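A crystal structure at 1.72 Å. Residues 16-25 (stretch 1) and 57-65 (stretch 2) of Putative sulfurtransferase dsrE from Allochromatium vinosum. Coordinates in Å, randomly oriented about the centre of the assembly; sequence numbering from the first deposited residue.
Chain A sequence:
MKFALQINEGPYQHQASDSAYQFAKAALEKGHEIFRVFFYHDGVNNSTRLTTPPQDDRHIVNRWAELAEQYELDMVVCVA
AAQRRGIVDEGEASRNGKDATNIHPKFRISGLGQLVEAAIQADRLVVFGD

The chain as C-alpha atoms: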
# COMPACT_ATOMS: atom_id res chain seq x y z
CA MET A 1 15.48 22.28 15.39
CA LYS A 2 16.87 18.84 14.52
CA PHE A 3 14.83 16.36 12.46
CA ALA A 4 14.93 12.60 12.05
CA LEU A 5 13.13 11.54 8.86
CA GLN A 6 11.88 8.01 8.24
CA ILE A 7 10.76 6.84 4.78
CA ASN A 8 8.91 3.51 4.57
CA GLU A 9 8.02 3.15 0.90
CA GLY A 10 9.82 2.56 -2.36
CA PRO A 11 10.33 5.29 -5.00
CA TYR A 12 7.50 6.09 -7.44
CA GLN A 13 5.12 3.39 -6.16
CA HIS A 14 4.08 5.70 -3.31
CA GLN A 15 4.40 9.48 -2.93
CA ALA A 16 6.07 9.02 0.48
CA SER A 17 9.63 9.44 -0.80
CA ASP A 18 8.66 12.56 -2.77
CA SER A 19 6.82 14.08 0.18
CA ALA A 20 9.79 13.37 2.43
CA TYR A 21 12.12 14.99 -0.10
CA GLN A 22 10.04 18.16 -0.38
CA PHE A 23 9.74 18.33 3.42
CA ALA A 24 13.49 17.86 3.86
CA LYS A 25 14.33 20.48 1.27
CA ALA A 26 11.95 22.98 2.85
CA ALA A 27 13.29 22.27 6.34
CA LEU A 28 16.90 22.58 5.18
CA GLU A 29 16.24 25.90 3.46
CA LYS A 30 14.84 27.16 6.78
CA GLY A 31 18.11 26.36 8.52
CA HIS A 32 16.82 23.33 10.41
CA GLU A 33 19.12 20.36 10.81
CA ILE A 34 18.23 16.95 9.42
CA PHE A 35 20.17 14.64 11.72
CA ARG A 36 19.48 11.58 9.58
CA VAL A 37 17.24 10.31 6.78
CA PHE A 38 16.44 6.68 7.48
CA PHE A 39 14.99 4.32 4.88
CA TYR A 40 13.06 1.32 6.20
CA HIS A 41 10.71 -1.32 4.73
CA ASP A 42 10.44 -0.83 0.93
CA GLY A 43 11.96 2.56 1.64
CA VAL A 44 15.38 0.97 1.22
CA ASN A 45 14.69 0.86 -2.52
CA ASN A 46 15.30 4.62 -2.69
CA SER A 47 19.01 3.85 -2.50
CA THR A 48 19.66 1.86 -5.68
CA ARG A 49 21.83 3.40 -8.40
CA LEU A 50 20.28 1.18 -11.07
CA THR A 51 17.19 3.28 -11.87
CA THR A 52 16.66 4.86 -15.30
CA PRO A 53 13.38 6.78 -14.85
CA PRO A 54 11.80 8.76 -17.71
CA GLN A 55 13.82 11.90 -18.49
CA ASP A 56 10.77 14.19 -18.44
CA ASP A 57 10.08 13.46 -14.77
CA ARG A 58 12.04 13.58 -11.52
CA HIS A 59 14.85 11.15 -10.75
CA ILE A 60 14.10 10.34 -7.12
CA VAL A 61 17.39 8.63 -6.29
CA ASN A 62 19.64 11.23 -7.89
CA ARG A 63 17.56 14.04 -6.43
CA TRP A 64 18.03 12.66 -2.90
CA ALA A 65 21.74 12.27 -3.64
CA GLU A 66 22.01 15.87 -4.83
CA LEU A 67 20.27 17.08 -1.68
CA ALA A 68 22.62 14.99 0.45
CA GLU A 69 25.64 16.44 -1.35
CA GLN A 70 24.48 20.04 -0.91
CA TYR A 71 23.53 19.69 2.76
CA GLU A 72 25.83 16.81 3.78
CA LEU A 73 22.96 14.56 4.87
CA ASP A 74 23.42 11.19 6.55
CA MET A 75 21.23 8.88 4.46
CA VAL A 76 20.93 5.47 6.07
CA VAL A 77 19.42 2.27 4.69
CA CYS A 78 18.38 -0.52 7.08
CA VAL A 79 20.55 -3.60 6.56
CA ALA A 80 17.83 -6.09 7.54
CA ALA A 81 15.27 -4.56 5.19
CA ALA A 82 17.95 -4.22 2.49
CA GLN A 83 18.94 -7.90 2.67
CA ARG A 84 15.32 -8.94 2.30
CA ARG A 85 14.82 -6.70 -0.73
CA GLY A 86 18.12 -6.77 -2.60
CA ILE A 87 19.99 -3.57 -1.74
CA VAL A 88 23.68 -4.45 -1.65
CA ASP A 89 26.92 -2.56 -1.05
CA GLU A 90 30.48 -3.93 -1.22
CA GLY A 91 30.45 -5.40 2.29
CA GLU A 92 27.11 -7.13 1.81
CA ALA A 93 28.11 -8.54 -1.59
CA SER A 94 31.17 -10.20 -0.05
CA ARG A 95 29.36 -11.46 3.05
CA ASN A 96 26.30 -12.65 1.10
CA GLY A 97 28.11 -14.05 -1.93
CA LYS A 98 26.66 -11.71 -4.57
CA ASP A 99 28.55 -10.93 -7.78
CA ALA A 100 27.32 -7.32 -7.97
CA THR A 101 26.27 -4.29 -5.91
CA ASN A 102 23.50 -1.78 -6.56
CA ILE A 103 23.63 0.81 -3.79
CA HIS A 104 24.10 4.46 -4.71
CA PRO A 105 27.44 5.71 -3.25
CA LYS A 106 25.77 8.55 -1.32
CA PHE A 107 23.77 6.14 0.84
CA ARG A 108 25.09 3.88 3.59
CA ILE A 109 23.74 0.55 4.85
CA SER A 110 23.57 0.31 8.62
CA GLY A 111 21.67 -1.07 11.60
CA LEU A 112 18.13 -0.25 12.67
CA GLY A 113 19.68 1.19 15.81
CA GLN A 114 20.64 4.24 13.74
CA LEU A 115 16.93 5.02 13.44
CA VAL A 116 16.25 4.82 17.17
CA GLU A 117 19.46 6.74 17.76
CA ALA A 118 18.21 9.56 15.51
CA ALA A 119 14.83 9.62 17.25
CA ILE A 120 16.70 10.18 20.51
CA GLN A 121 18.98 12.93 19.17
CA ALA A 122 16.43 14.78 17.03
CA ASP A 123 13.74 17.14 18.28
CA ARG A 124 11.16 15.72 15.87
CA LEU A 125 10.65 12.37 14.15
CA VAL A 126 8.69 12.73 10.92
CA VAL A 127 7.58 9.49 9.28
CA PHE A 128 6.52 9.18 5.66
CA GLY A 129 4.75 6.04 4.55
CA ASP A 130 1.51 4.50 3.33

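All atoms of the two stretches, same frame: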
# COMPACT_ATOMS: atom_id res chain seq x y z
N ALA A 16 5.28 8.86 -0.75
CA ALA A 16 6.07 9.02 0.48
C ALA A 16 7.47 9.59 0.28
O ALA A 16 7.82 10.60 0.90
CB ALA A 16 6.15 7.68 1.22
N SER A 17 8.27 8.96 -0.57
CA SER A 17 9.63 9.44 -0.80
C SER A 17 9.66 10.88 -1.33
O SER A 17 10.52 11.67 -0.94
CB SER A 17 10.36 8.51 -1.77
OG SER A 17 11.73 8.87 -1.87
N ASP A 18 8.73 11.21 -2.21
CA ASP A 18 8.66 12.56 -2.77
C ASP A 18 8.25 13.57 -1.70
O ASP A 18 8.81 14.67 -1.61
CB ASP A 18 7.64 12.62 -3.91
CG ASP A 18 8.14 11.95 -5.17
OD1 ASP A 18 8.98 12.55 -5.87
OD2 ASP A 18 7.68 10.83 -5.46
N SER A 19 7.28 13.19 -0.89
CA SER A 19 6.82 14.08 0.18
C SER A 19 7.94 14.32 1.17
O SER A 19 8.14 15.45 1.64
CB SER A 19 5.62 13.46 0.90
OG SER A 19 4.52 13.34 0.01
N ALA A 20 8.68 13.27 1.49
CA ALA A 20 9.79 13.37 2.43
C ALA A 20 10.87 14.28 1.85
O ALA A 20 11.47 15.08 2.57
CB ALA A 20 10.37 11.98 2.71
N TYR A 21 11.12 14.15 0.56
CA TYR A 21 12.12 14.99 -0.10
C TYR A 21 11.73 16.46 -0.03
O TYR A 21 12.55 17.31 0.35
CB TYR A 21 12.27 14.58 -1.57
CG TYR A 21 13.13 15.55 -2.34
CD1 TYR A 21 14.52 15.52 -2.24
CD2 TYR A 21 12.54 16.56 -3.10
CE1 TYR A 21 15.31 16.48 -2.88
CE2 TYR A 21 13.31 17.52 -3.73
CZ TYR A 21 14.69 17.48 -3.62
OH TYR A 21 15.45 18.43 -4.26
N GLN A 22 10.49 16.78 -0.40
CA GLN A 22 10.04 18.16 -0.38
C GLN A 22 10.05 18.72 1.04
O GLN A 22 10.36 19.90 1.24
CB GLN A 22 8.63 18.28 -0.99
CG GLN A 22 8.54 17.81 -2.44
CD GLN A 22 9.36 18.64 -3.41
OE1 GLN A 22 9.68 18.20 -4.52
NE2 GLN A 22 9.70 19.86 -3.01
N PHE A 23 9.73 17.89 2.02
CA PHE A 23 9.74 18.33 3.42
C PHE A 23 11.18 18.62 3.84
O PHE A 23 11.46 19.66 4.44
CB PHE A 23 9.18 17.24 4.34
CG PHE A 23 9.13 17.64 5.79
CD1 PHE A 23 8.00 18.26 6.31
CD2 PHE A 23 10.23 17.43 6.62
CE1 PHE A 23 7.96 18.66 7.64
CE2 PHE A 23 10.20 17.82 7.96
CZ PHE A 23 9.06 18.45 8.47
N ALA A 24 12.08 17.70 3.52
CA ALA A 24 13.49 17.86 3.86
C ALA A 24 14.07 19.12 3.25
O ALA A 24 14.75 19.89 3.93
CB ALA A 24 14.29 16.65 3.39
N LYS A 25 13.81 19.32 1.96
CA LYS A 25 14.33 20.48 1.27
C LYS A 25 13.83 21.76 1.92
O LYS A 25 14.58 22.70 2.15
CB LYS A 25 13.94 20.45 -0.21
CG LYS A 25 14.73 21.43 -1.07
CD LYS A 25 14.60 21.10 -2.55
CE LYS A 25 13.31 21.63 -3.13
NZ LYS A 25 13.35 23.12 -3.24
N ASP A 57 10.61 13.46 -16.12
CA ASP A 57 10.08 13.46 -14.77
C ASP A 57 11.25 13.37 -13.79
O ASP A 57 12.38 13.10 -14.19
CB ASP A 57 9.11 12.29 -14.56
CG ASP A 57 8.21 12.49 -13.35
OD1 ASP A 57 7.33 11.64 -13.12
OD2 ASP A 57 8.38 13.49 -12.63
N ARG A 58 10.97 13.60 -12.51
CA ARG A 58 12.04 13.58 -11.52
C ARG A 58 12.73 12.23 -11.32
O ARG A 58 12.12 11.17 -11.48
CB ARG A 58 11.52 14.10 -10.16
CG ARG A 58 10.85 13.07 -9.26
CD ARG A 58 9.51 12.60 -9.78
NE ARG A 58 8.81 11.77 -8.80
CZ ARG A 58 7.76 10.99 -9.08
NH1 ARG A 58 7.30 10.92 -10.32
NH2 ARG A 58 7.19 10.28 -8.12
N HIS A 59 14.01 12.31 -11.00
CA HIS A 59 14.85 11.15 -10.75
C HIS A 59 14.98 11.14 -9.23
O HIS A 59 15.84 11.81 -8.66
CB HIS A 59 16.22 11.34 -11.40
CG HIS A 59 17.04 10.09 -11.49
ND1 HIS A 59 17.35 9.32 -10.38
CD2 HIS A 59 17.62 9.48 -12.55
CE1 HIS A 59 18.08 8.29 -10.76
NE2 HIS A 59 18.26 8.37 -12.07
N ILE A 60 14.11 10.39 -8.57
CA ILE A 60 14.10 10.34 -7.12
C ILE A 60 15.44 10.03 -6.45
O ILE A 60 15.85 10.73 -5.53
CB ILE A 60 13.05 9.34 -6.63
CG1 ILE A 60 11.66 9.81 -7.07
CG2 ILE A 60 13.13 9.20 -5.11
CD1 ILE A 60 10.53 8.86 -6.71
N VAL A 61 16.12 8.98 -6.90
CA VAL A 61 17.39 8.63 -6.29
C VAL A 61 18.44 9.71 -6.44
O VAL A 61 19.07 10.10 -5.46
CB VAL A 61 17.94 7.31 -6.86
CG1 VAL A 61 19.24 6.94 -6.15
CG2 VAL A 61 16.90 6.21 -6.68
N ASN A 62 18.64 10.20 -7.66
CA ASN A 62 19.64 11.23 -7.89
C ASN A 62 19.31 12.53 -7.18
O ASN A 62 20.20 13.24 -6.73
CB ASN A 62 19.83 11.49 -9.39
CG ASN A 62 20.57 10.37 -10.08
OD1 ASN A 62 21.22 9.55 -9.44
ND2 ASN A 62 20.50 10.34 -11.41
N ARG A 63 18.02 12.83 -7.09
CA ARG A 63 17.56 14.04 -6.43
C ARG A 63 17.90 13.99 -4.94
O ARG A 63 18.35 14.98 -4.36
CB ARG A 63 16.06 14.18 -6.64
CG ARG A 63 15.48 15.48 -6.13
CD ARG A 63 13.96 15.43 -6.20
NE ARG A 63 13.43 16.18 -7.33
CZ ARG A 63 12.13 16.33 -7.57
NH1 ARG A 63 11.24 15.77 -6.75
NH2 ARG A 63 11.72 17.05 -8.61
N TRP A 64 17.69 12.83 -4.32
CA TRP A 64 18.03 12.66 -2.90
C TRP A 64 19.54 12.81 -2.76
O TRP A 64 20.03 13.44 -1.82
CB TRP A 64 17.63 11.26 -2.41
CG TRP A 64 16.27 11.18 -1.77
CD1 TRP A 64 15.22 10.39 -2.17
CD2 TRP A 64 15.82 11.86 -0.59
NE1 TRP A 64 14.16 10.55 -1.32
CE2 TRP A 64 14.50 11.45 -0.34
CE3 TRP A 64 16.41 12.80 0.27
CZ2 TRP A 64 13.75 11.93 0.75
CZ3 TRP A 64 15.67 13.27 1.35
CH2 TRP A 64 14.36 12.84 1.57
N ALA A 65 20.28 12.21 -3.68
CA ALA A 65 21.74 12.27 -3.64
C ALA A 65 22.25 13.70 -3.78
O ALA A 65 23.22 14.08 -3.11
CB ALA A 65 22.33 11.39 -4.73
O HOH W 1 11.47 13.67 -5.26
O HOH W 2 17.86 17.79 -4.88
O HOH W 3 8.70 15.58 -5.65

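Two helices that run in nearly the same direction, inclined by 21°, illustrate how buried charge and aromatic packing can share one interface. The strongest link is a salt bridge made in bidentate fashion: Arg-58 NE donates to Asp-18 OD1 (3.0 Å) and Arg-58 NH2 to Asp-18 OD2 (2.8 Å), so the carboxylate meets the guanidinium edge, near its plane. Asp-57 OD1 accepts from Arg-58 NH1 at 2.9 Å, leaving the buried cation flanked by two acids. Arg-63 is joined to Asp-18 less directly: water 1 donates to Asp-18 OD1 (2.8 Å) and accepts from Arg-63 NH1 (2.6 Å).

Further along, Trp-64 acts as a knob among Ser-17, Ala-20, Tyr-21 and Ala-24. Its indole NE1 donates to Ser-17 OG (3.0 Å, nearly straight), which satisfies the one polar atom of an otherwise apolar ring. Small alanines let the indole come close, with Ala-20 CB 3.9 Å from Trp-64 CZ2. Tyr-21 presents its ring edge to the indole face, the planes almost perpendicular, while Arg-63 CD lies over a face of the tyrosine ring, 3.3 Å from Tyr-21 CE2. Arginine suits this position because its aliphatic portion packs on the aromatic ring while its guanidinium reaches water.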